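Local coordinates for axin interactor, dorsalization-associated protein (Danio rerio, PDB 2QZQ) that acts as a ventralizing factor in the embryo by binding axin and disrupting its homodimers, which blocks axin-mediated JNK activation, at residues G1-S9 against N49-A57; S101-E109 against I120-R131. All blocks are in the same frame, centred on the assembly; numbering follows the deposited sequence.

How the contacts relate
Both contacts belong to the single C-terminal, C2-type domain and reach the same antiparallel sheet; their centres are about 19 Å apart, with the middle of the domain between them, and their nearest atoms lie about 7 Å apart. Along the chain both segments of contact 1 precede those of contact 2. Contact 1 ties the arm that begins this C-terminal fragment to the outermost strand 52-53, which pairs with strand 34-41. Contact 2 joins hairpin strands 99-109 and 116-124, the chain then folding back against the face of strand 99-109 that carries Phe105 and Phe107. The first is a surface attachment in the region assigned by similarity to axin binding, the second a partly buried part of the sandwich.

Contact 1: residues G1-S9 against N49-A57; sequences GSLLPRLPS and NPVQDTPVA
Residues 1-4 run obliquely across residues 50-55 with end-to-end directions 135° apart, the CA atoms of Ser2 and Asp53 being 4.9 Å from each other. Ser2 N donates to Asp53 O at 2.8 Å. The return bond comes from a side chain: Asp53 N gives its hydrogen to Ser2 OG at 2.8 Å. A chi1 of 58° sets this hydroxyl between the serine's own N and carbonyl carbon, where it can stand in for a backbone acceptor. The carboxylate of Asp53 is engaged by Thr37 on strand 34-41.

Gln52 makes the next link. Its chain, extended beyond CG, brings OE1 to 2.8 Å from Leu4 N, which lies 22° out of the amide's carbonyl plane. A water donates to this OE1 and also to Leu4 O, while NE2 is held by Glu72 O, so both ends of the amide are fixed. Replacing this glutamine by alanine removes both amide ends, and is likely to leave Leu4 N and Glu72 O without these partners and the arm less firmly tied to the strand. Another water bridges Ser2 O and Val51 O.

Two leucine tips add apolar contact. Leu3 CD1 meets Pro55 CD at 3.9 Å, the side chains crossing at about a right angle, and Leu4 CD1 reaches Pro50 CG at 3.8 Å. Leu3 CD2 also packs on the backbone, 3.4 Å from Asp53 O, and this residue touches Val69 and Val71 of strand 64-72.

Since Gln52 and Thr54 make backbone bonds to Val38 and Ile36, strand 52-53 is held by the sheet on one side and by the arm on the other: an irregular arm, the start of this C-terminal fragment, crossing an outermost strand of a C2-type beta sandwich.

Contact 2: residues S101-E109 against I120-R131; sequences STKCFAFME and IELYKKPTDFKR
The antiparallel beta hairpin of strands 99-109 and 116-124 supplies this contact, together with the loop that follows its second strand. Phe105 and Tyr123 form a hydrogen-bonded pair: Phe105 N donates to Tyr123 O at 2.9 Å, and Tyr123 N returns the bond to Phe105 O. A water accepts from Phe107 N and lies 2.9 Å from Glu121 O.

The Phe105 ring is sandwiched. Tyr123 CB lies over one face, 3.9 Å from the ring centroid, and Thr127 CG2 covers the opposite face as a second CH-pi contact, while Lys124 O sits at the ring edge near its plane. The loop therefore folds back against the face of strand 99-109 that carries Phe105 and Phe107, where Thr127 OG1 also bonds to Glu89 on strand 85-94.

Arg131 CB packs 3.8 Å from the centroid of the Phe107 ring, over its face. Beyond it the arginine, bent at chi2 (-90°), forms a side-on, two-nitrogen salt bridge with Glu109: NE meets OE2 at 3.0 Å, in the guanidinium plane, and NH2 reaches OE1 at 3.3 Å. Arg131 NH1 donates to Phe129 O, bracing the group from its own loop. At the far end Lys125 curls back so that NZ donates to Thr102 O at 2.7 Å.

On the strand's other side Ala106 CB touches Ile120 CG2 at 3.7 Å and also Leu122 CD2. Ala106 touches Leu144 of strand 144-151 on this face, and the rings of Phe105 and Phe107 lie on the other, against the returning loop: the alternation of a beta strand, in a hairpin of a C2-type beta sandwich.

Contact 1: residues G1-S9 against N49-A57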
loop_
_atom_site.group_PDB
_atom_site.type_symbol
_atom_site.label_atom_id
_atom_site.label_comp_id
_atom_site.label_asym_id
_atom_site.label_seq_id
_atom_site.Cartn_x
_atom_site.Cartn_y
_atom_site.Cartn_z
ATOM N N GLY A 1 13.549 3.355 4.950
ATOM C CA GLY A 1 12.682 3.233 3.729
ATOM C C GLY A 1 13.472 2.726 2.524
ATOM O O GLY A 1 14.718 2.755 2.517
ATOM N N SER A 2 12.751 2.234 1.509
ATOM C CA SER A 2 13.353 1.723 0.289
ATOM C C SER A 2 12.527 2.118 -0.948
ATOM O O SER A 2 12.359 1.314 -1.855
ATOM C CB SER A 2 13.542 0.207 0.367
ATOM O OG SER A 2 12.312 -0.480 0.600
ATOM N N LEU A 3 12.029 3.353 -0.953
ATOM C CA LEU A 3 11.189 3.870 -2.035
ATOM C C LEU A 3 12.101 4.207 -3.196
ATOM O O LEU A 3 13.153 4.822 -3.003
ATOM C CB LEU A 3 10.402 5.104 -1.614
ATOM C CG LEU A 3 9.318 4.963 -0.529
ATOM C CD1 LEU A 3 8.544 6.254 -0.411
ATOM C CD2 LEU A 3 8.338 3.780 -0.773
ATOM N N LEU A 4 11.706 3.777 -4.389
ATOM C CA LEU A 4 12.570 3.863 -5.551
ATOM C C LEU A 4 12.154 5.048 -6.417
ATOM O O LEU A 4 11.004 5.476 -6.372
ATOM C CB LEU A 4 12.504 2.555 -6.318
ATOM C CG LEU A 4 13.176 1.331 -5.705
ATOM C CD1 LEU A 4 12.660 0.085 -6.375
ATOM C CD2 LEU A 4 14.700 1.416 -5.831
ATOM N N PRO A 5 13.096 5.590 -7.212
ATOM C CA PRO A 5 12.741 6.728 -8.057
ATOM C C PRO A 5 11.759 6.268 -9.140
ATOM O O PRO A 5 11.731 5.080 -9.476
ATOM C CB PRO A 5 14.074 7.143 -8.715
ATOM C CG PRO A 5 15.150 6.274 -8.114
ATOM C CD PRO A 5 14.487 5.129 -7.396
ATOM N N ARG A 6 10.969 7.205 -9.653
ATOM C CA ARG A 6 10.148 6.992 -10.852
ATOM C C ARG A 6 11.000 6.408 -12.000
ATOM O O ARG A 6 12.135 6.852 -12.239
ATOM C CB ARG A 6 9.490 8.314 -11.268
ATOM C CG ARG A 6 8.396 8.192 -12.350
ATOM C CD ARG A 6 7.649 9.507 -12.545
ATOM N NE ARG A 6 7.108 9.997 -11.281
ATOM C CZ ARG A 6 6.648 11.226 -11.064
ATOM N NH1 ARG A 6 6.655 12.129 -12.039
ATOM N NH2 ARG A 6 6.170 11.553 -9.864
ATOM N N LEU A 7 10.477 5.374 -12.656
ATOM C CA LEU A 7 11.120 4.804 -13.842
ATOM C C LEU A 7 11.219 5.851 -14.950
ATOM O O LEU A 7 10.410 6.793 -14.997
ATOM C CB LEU A 7 10.339 3.590 -14.370
ATOM C CG LEU A 7 10.335 2.304 -13.551
ATOM C CD1 LEU A 7 9.417 1.311 -14.188
ATOM C CD2 LEU A 7 11.744 1.702 -13.409
ATOM N N PRO A 8 12.211 5.698 -15.854
ATOM C CA PRO A 8 12.226 6.638 -16.982
ATOM C C PRO A 8 10.940 6.459 -17.793
ATOM O O PRO A 8 10.456 5.330 -17.933
ATOM C CB PRO A 8 13.429 6.179 -17.825
ATOM C CG PRO A 8 13.743 4.786 -17.374
ATOM C CD PRO A 8 13.283 4.683 -15.934
ATOM N N SER A 9 10.394 7.550 -18.306
ATOM C CA SER A 9 9.212 7.462 -19.153
ATOM C C SER A 9 9.528 6.781 -20.493
ATOM O O SER A 9 10.643 6.882 -21.009
ATOM C CB SER A 9 8.574 8.836 -19.345
ATOM O OG SER A 9 9.444 9.702 -20.040
ATOM N N ASN A 49 7.545 -6.923 -9.197
ATOM C CA ASN A 49 8.366 -5.733 -9.017
ATOM C C ASN A 49 9.151 -5.863 -7.704
ATOM O O ASN A 49 8.779 -6.686 -6.837
ATOM C CB ASN A 49 7.494 -4.479 -8.845
ATOM C CG ASN A 49 6.790 -4.036 -10.116
ATOM O OD1 ASN A 49 6.921 -4.641 -11.191
ATOM N ND2 ASN A 49 6.034 -2.957 -9.992
ATOM N N PRO A 50 10.210 -5.033 -7.533
ATOM C CA PRO A 50 10.852 -4.912 -6.216
ATOM C C PRO A 50 9.889 -4.313 -5.200
ATOM O O PRO A 50 9.134 -3.386 -5.523
ATOM C CB PRO A 50 12.023 -3.954 -6.460
ATOM C CG PRO A 50 11.719 -3.278 -7.755
ATOM C CD PRO A 50 10.897 -4.228 -8.559
ATOM N N VAL A 51 9.943 -4.860 -3.992
ATOM C CA VAL A 51 9.114 -4.450 -2.871
ATOM C C VAL A 51 9.689 -3.133 -2.385
ATOM O O VAL A 51 10.911 -2.957 -2.422
ATOM C CB VAL A 51 9.128 -5.565 -1.786
ATOM C CG1 VAL A 51 8.261 -5.209 -0.619
ATOM C CG2 VAL A 51 8.625 -6.884 -2.395
ATOM N N GLN A 52 8.833 -2.200 -1.977
ATOM C CA GLN A 52 9.264 -0.901 -1.483
ATOM C C GLN A 52 8.656 -0.556 -0.117
ATOM O O GLN A 52 7.439 -0.666 0.064
ATOM C CB GLN A 52 8.872 0.203 -2.451
ATOM C CG GLN A 52 9.433 0.091 -3.879
ATOM C CD GLN A 52 8.881 1.179 -4.749
ATOM O OE1 GLN A 52 9.332 2.321 -4.681
ATOM N NE2 GLN A 52 7.865 0.851 -5.554
ATOM N N ASP A 53 9.500 -0.121 0.826
ATOM C CA ASP A 53 9.033 0.303 2.155
ATOM C C ASP A 53 8.980 1.807 2.264
ATOM O O ASP A 53 9.962 2.489 1.939
ATOM C CB ASP A 53 9.961 -0.223 3.262
ATOM C CG ASP A 53 9.862 -1.704 3.471
ATOM O OD1 ASP A 53 8.969 -2.381 2.888
ATOM O OD2 ASP A 53 10.691 -2.219 4.260
ATOM N N THR A 54 7.872 2.357 2.749
ATOM C CA THR A 54 7.894 3.773 3.087
ATOM C C THR A 54 8.878 3.960 4.252
ATOM O O THR A 54 9.193 2.990 4.979
ATOM C CB THR A 54 6.532 4.397 3.495
ATOM O OG1 THR A 54 6.148 3.949 4.805
ATOM C CG2 THR A 54 5.389 4.128 2.450
ATOM N N PRO A 55 9.392 5.192 4.408
ATOM C CA PRO A 55 9.999 5.529 5.694
ATOM C C PRO A 55 8.944 5.410 6.780
ATOM O O PRO A 55 7.729 5.401 6.489
ATOM C CB PRO A 55 10.351 7.005 5.553
ATOM C CG PRO A 55 10.408 7.273 4.065
ATOM C CD PRO A 55 9.447 6.302 3.434
ATOM N N VAL A 56 9.404 5.347 8.028
ATOM C CA VAL A 56 8.517 5.392 9.188
ATOM C C VAL A 56 7.758 6.719 9.272
ATOM O O VAL A 56 8.321 7.806 9.089
ATOM C CB VAL A 56 9.298 5.076 10.500
ATOM C CG1 VAL A 56 8.514 5.481 11.756
ATOM C CG2 VAL A 56 9.614 3.607 10.543
ATOM N N ALA A 57 6.463 6.621 9.532
ATOM C CA ALA A 57 5.614 7.785 9.652
ATOM C C ALA A 57 5.617 8.252 11.110
ATOM O O ALA A 57 5.511 7.431 12.036
ATOM C CB ALA A 57 4.188 7.453 9.198
HETATM O O HOH W 1 12.840 -1.060 -3.084
HETATM O O HOH W 2 8.785 4.980 -4.895
#

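Contact 2: residues S101-E109 against I120-R131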
loop_
_atom_site.group_PDB
_atom_site.type_symbol
_atom_site.label_atom_id
_atom_site.label_comp_id
_atom_site.label_asym_id
_atom_site.label_seq_id
_atom_site.Cartn_x
_atom_site.Cartn_y
_atom_site.Cartn_z
ATOM N N SER A 101 5.633 -6.434 12.950
ATOM C CA SER A 101 4.488 -7.279 12.653
ATOM C C SER A 101 3.722 -6.568 11.530
ATOM O O SER A 101 3.700 -5.345 11.470
ATOM C CB SER A 101 3.611 -7.406 13.899
ATOM O OG SER A 101 2.356 -8.068 13.659
ATOM N N THR A 102 3.156 -7.354 10.626
ATOM C CA THR A 102 2.178 -6.857 9.670
ATOM C C THR A 102 0.835 -6.895 10.390
ATOM O O THR A 102 0.424 -7.935 10.874
ATOM C CB THR A 102 2.094 -7.755 8.443
ATOM O OG1 THR A 102 3.385 -7.850 7.843
ATOM C CG2 THR A 102 1.119 -7.169 7.439
ATOM N N LYS A 103 0.180 -5.749 10.502
ATOM C CA LYS A 103 -1.096 -5.651 11.190
ATOM C C LYS A 103 -2.231 -5.954 10.231
ATOM O O LYS A 103 -3.198 -6.649 10.557
ATOM C CB LYS A 103 -1.259 -4.214 11.672
ATOM C CG LYS A 103 -2.528 -3.934 12.488
ATOM C CD LYS A 103 -2.402 -2.503 13.039
ATOM C CE LYS A 103 -3.542 -2.151 13.931
ATOM N NZ LYS A 103 -3.357 -2.877 15.226
ATOM N N CYS A 104 -2.124 -5.399 9.033
ATOM C CA CYS A 104 -3.245 -5.464 8.093
ATOM C C CYS A 104 -2.739 -5.085 6.721
ATOM O O CYS A 104 -1.602 -4.632 6.570
ATOM C CB CYS A 104 -4.364 -4.515 8.557
ATOM S SG CYS A 104 -3.814 -2.767 8.756
ATOM N N PHE A 105 -3.576 -5.304 5.711
ATOM C CA PHE A 105 -3.209 -4.980 4.347
ATOM C C PHE A 105 -4.411 -4.492 3.523
ATOM O O PHE A 105 -5.589 -4.706 3.866
ATOM C CB PHE A 105 -2.548 -6.177 3.663
ATOM C CG PHE A 105 -3.503 -7.343 3.412
ATOM C CD1 PHE A 105 -3.824 -8.231 4.429
ATOM C CD2 PHE A 105 -4.082 -7.522 2.159
ATOM C CE1 PHE A 105 -4.684 -9.305 4.198
ATOM C CE2 PHE A 105 -4.956 -8.600 1.900
ATOM C CZ PHE A 105 -5.266 -9.485 2.916
ATOM N N ALA A 106 -4.084 -3.818 2.434
ATOM C CA ALA A 106 -5.074 -3.361 1.461
ATOM C C ALA A 106 -4.491 -3.764 0.133
ATOM O O ALA A 106 -3.274 -3.902 -0.008
ATOM C CB ALA A 106 -5.228 -1.830 1.524
ATOM N N PHE A 107 -5.345 -3.924 -0.870
ATOM C CA PHE A 107 -4.821 -4.146 -2.191
ATOM C C PHE A 107 -5.717 -3.475 -3.198
ATOM O O PHE A 107 -6.860 -3.119 -2.890
ATOM C CB PHE A 107 -4.702 -5.646 -2.487
ATOM C CG PHE A 107 -6.021 -6.374 -2.470
ATOM C CD1 PHE A 107 -6.586 -6.794 -1.279
ATOM C CD2 PHE A 107 -6.705 -6.624 -3.665
ATOM C CE1 PHE A 107 -7.798 -7.507 -1.264
ATOM C CE2 PHE A 107 -7.914 -7.284 -3.660
ATOM C CZ PHE A 107 -8.465 -7.740 -2.484
HETATM N N MSE A 108 -5.184 -3.297 -4.401
HETATM C CA MSE A 108 -5.997 -2.836 -5.513
HETATM C C MSE A 108 -5.679 -3.602 -6.780
HETATM O O MSE A 108 -4.509 -3.794 -7.115
HETATM C CB MSE A 108 -5.910 -1.319 -5.716
HETATM C CG MSE A 108 -4.530 -0.702 -5.785
HETATM SE SE MSE A 108 -4.741 1.285 -6.055
HETATM C CE MSE A 108 -4.758 1.283 -7.759
ATOM N N GLU A 109 -6.741 -4.052 -7.455
ATOM C CA GLU A 109 -6.644 -4.721 -8.750
ATOM C C GLU A 109 -6.348 -3.721 -9.875
ATOM O O GLU A 109 -6.512 -2.514 -9.709
ATOM C CB GLU A 109 -7.924 -5.520 -9.064
ATOM C CG GLU A 109 -8.341 -6.627 -8.040
ATOM C CD GLU A 109 -7.415 -7.867 -7.992
ATOM O OE1 GLU A 109 -6.546 -8.055 -8.869
ATOM O OE2 GLU A 109 -7.557 -8.687 -7.052
ATOM N N ILE A 120 -9.453 2.615 0.438
ATOM C CA ILE A 120 -9.433 1.177 0.334
ATOM C C ILE A 120 -9.488 0.619 1.762
ATOM O O ILE A 120 -8.778 1.097 2.663
ATOM C CB ILE A 120 -8.141 0.641 -0.321
ATOM C CG1 ILE A 120 -7.884 1.266 -1.703
ATOM C CG2 ILE A 120 -8.209 -0.893 -0.427
ATOM C CD1 ILE A 120 -6.495 0.940 -2.265
ATOM N N GLU A 121 -10.339 -0.394 1.935
ATOM C CA GLU A 121 -10.524 -1.073 3.226
ATOM C C GLU A 121 -9.335 -1.962 3.616
ATOM O O GLU A 121 -8.569 -2.451 2.750
ATOM C CB GLU A 121 -11.831 -1.900 3.207
ATOM C CG GLU A 121 -11.746 -3.229 2.410
ATOM C CD GLU A 121 -11.990 -3.072 0.903
ATOM O OE1 GLU A 121 -11.899 -1.948 0.371
ATOM O OE2 GLU A 121 -12.236 -4.101 0.240
ATOM N N LEU A 122 -9.202 -2.197 4.920
ATOM C CA LEU A 122 -8.102 -3.007 5.441
ATOM C C LEU A 122 -8.578 -4.400 5.845
ATOM O O LEU A 122 -9.647 -4.550 6.445
ATOM C CB LEU A 122 -7.431 -2.333 6.649
ATOM C CG LEU A 122 -6.840 -1.044 6.017
ATOM C CD1 LEU A 122 -7.002 0.188 6.826
ATOM C CD2 LEU A 122 -5.467 -1.249 5.431
ATOM N N TYR A 123 -7.727 -5.374 5.565
ATOM C CA TYR A 123 -7.965 -6.756 5.929
ATOM C C TYR A 123 -6.923 -7.194 6.930
ATOM O O TYR A 123 -5.799 -6.727 6.880
ATOM C CB TYR A 123 -7.920 -7.629 4.671
ATOM C CG TYR A 123 -9.100 -7.311 3.775
ATOM C CD1 TYR A 123 -10.390 -7.697 4.145
ATOM C CD2 TYR A 123 -8.941 -6.564 2.608
ATOM C CE1 TYR A 123 -11.496 -7.382 3.379
ATOM C CE2 TYR A 123 -10.047 -6.232 1.823
ATOM C CZ TYR A 123 -11.322 -6.639 2.227
ATOM O OH TYR A 123 -12.415 -6.347 1.440
ATOM N N LYS A 124 -7.310 -8.085 7.838
ATOM C CA LYS A 124 -6.437 -8.542 8.920
ATOM C C LYS A 124 -5.279 -9.378 8.372
ATOM O O LYS A 124 -5.442 -10.123 7.378
ATOM C CB LYS A 124 -7.233 -9.399 9.904
ATOM C CG LYS A 124 -8.370 -8.724 10.603
ATOM C CD LYS A 124 -9.082 -9.691 11.524
ATOM C CE LYS A 124 -10.058 -8.954 12.472
ATOM N NZ LYS A 124 -11.035 -9.897 13.142
ATOM N N LYS A 125 -4.113 -9.241 9.000
ATOM C CA LYS A 125 -2.996 -10.159 8.812
ATOM C C LYS A 125 -3.474 -11.601 9.077
ATOM O O LYS A 125 -4.476 -11.786 9.786
ATOM C CB LYS A 125 -1.839 -9.816 9.779
ATOM C CG LYS A 125 -2.222 -9.753 11.257
ATOM C CD LYS A 125 -1.792 -10.994 12.057
ATOM C CE LYS A 125 -0.285 -11.191 12.038
ATOM N NZ LYS A 125 0.420 -9.998 12.596
ATOM N N PRO A 126 -2.792 -12.613 8.490
ATOM C CA PRO A 126 -1.633 -12.503 7.584
ATOM C C PRO A 126 -2.053 -12.085 6.177
ATOM O O PRO A 126 -3.168 -12.379 5.735
ATOM C CB PRO A 126 -1.049 -13.930 7.557
ATOM C CG PRO A 126 -2.189 -14.818 7.872
ATOM C CD PRO A 126 -3.197 -14.020 8.697
ATOM N N THR A 127 -1.169 -11.392 5.484
ATOM C CA THR A 127 -1.478 -10.949 4.126
ATOM C C THR A 127 -1.732 -12.164 3.244
ATOM O O THR A 127 -0.943 -13.121 3.255
ATOM C CB THR A 127 -0.355 -10.086 3.556
ATOM O OG1 THR A 127 -0.084 -9.017 4.475
ATOM C CG2 THR A 127 -0.787 -9.454 2.214
ATOM N N ASP A 128 -2.839 -12.140 2.500
ATOM C CA ASP A 128 -3.046 -13.141 1.466
ATOM C C ASP A 128 -2.756 -12.458 0.156
ATOM O O ASP A 128 -3.595 -11.693 -0.351
ATOM C CB ASP A 128 -4.480 -13.673 1.495
ATOM C CG ASP A 128 -4.739 -14.767 0.436
ATOM O OD1 ASP A 128 -3.847 -15.108 -0.362
ATOM O OD2 ASP A 128 -5.868 -15.267 0.399
ATOM N N PHE A 129 -1.556 -12.721 -0.376
ATOM C CA PHE A 129 -1.115 -12.152 -1.629
ATOM C C PHE A 129 -1.838 -12.687 -2.859
ATOM O O PHE A 129 -1.707 -12.132 -3.940
ATOM C CB PHE A 129 0.402 -12.293 -1.785
ATOM C CG PHE A 129 1.195 -11.405 -0.850
ATOM C CD1 PHE A 129 1.068 -10.023 -0.903
ATOM C CD2 PHE A 129 2.076 -11.963 0.077
ATOM C CE1 PHE A 129 1.831 -9.208 -0.064
ATOM C CE2 PHE A 129 2.837 -11.157 0.915
ATOM C CZ PHE A 129 2.702 -9.776 0.844
ATOM N N LYS A 130 -2.648 -13.726 -2.674
ATOM C CA LYS A 130 -3.573 -14.165 -3.724
ATOM C C LYS A 130 -4.976 -13.560 -3.540
ATOM O O LYS A 130 -5.832 -13.721 -4.418
ATOM C CB LYS A 130 -3.639 -15.692 -3.763
ATOM C CG LYS A 130 -2.325 -16.354 -4.201
ATOM C CD LYS A 130 -2.434 -17.835 -4.028
ATOM C CE LYS A 130 -1.106 -18.508 -4.322
ATOM N NZ LYS A 130 -1.217 -19.956 -4.043
ATOM N N ARG A 131 -5.173 -12.825 -2.430
ATOM C CA ARG A 131 -6.467 -12.203 -2.043
ATOM C C ARG A 131 -7.713 -13.102 -2.228
ATOM O O ARG A 131 -8.774 -12.673 -2.667
ATOM C CB ARG A 131 -6.654 -10.779 -2.624
ATOM C CG ARG A 131 -6.552 -10.605 -4.124
ATOM C CD ARG A 131 -5.133 -10.301 -4.618
ATOM N NE ARG A 131 -5.112 -10.136 -6.081
ATOM C CZ ARG A 131 -4.091 -10.477 -6.880
ATOM N NH1 ARG A 131 -2.955 -11.028 -6.406
ATOM N NH2 ARG A 131 -4.198 -10.237 -8.167
HETATM O O HOH W 3 -8.103 -3.868 0.261
HETATM O O HOH W 4 -9.838 -4.383 -1.804
#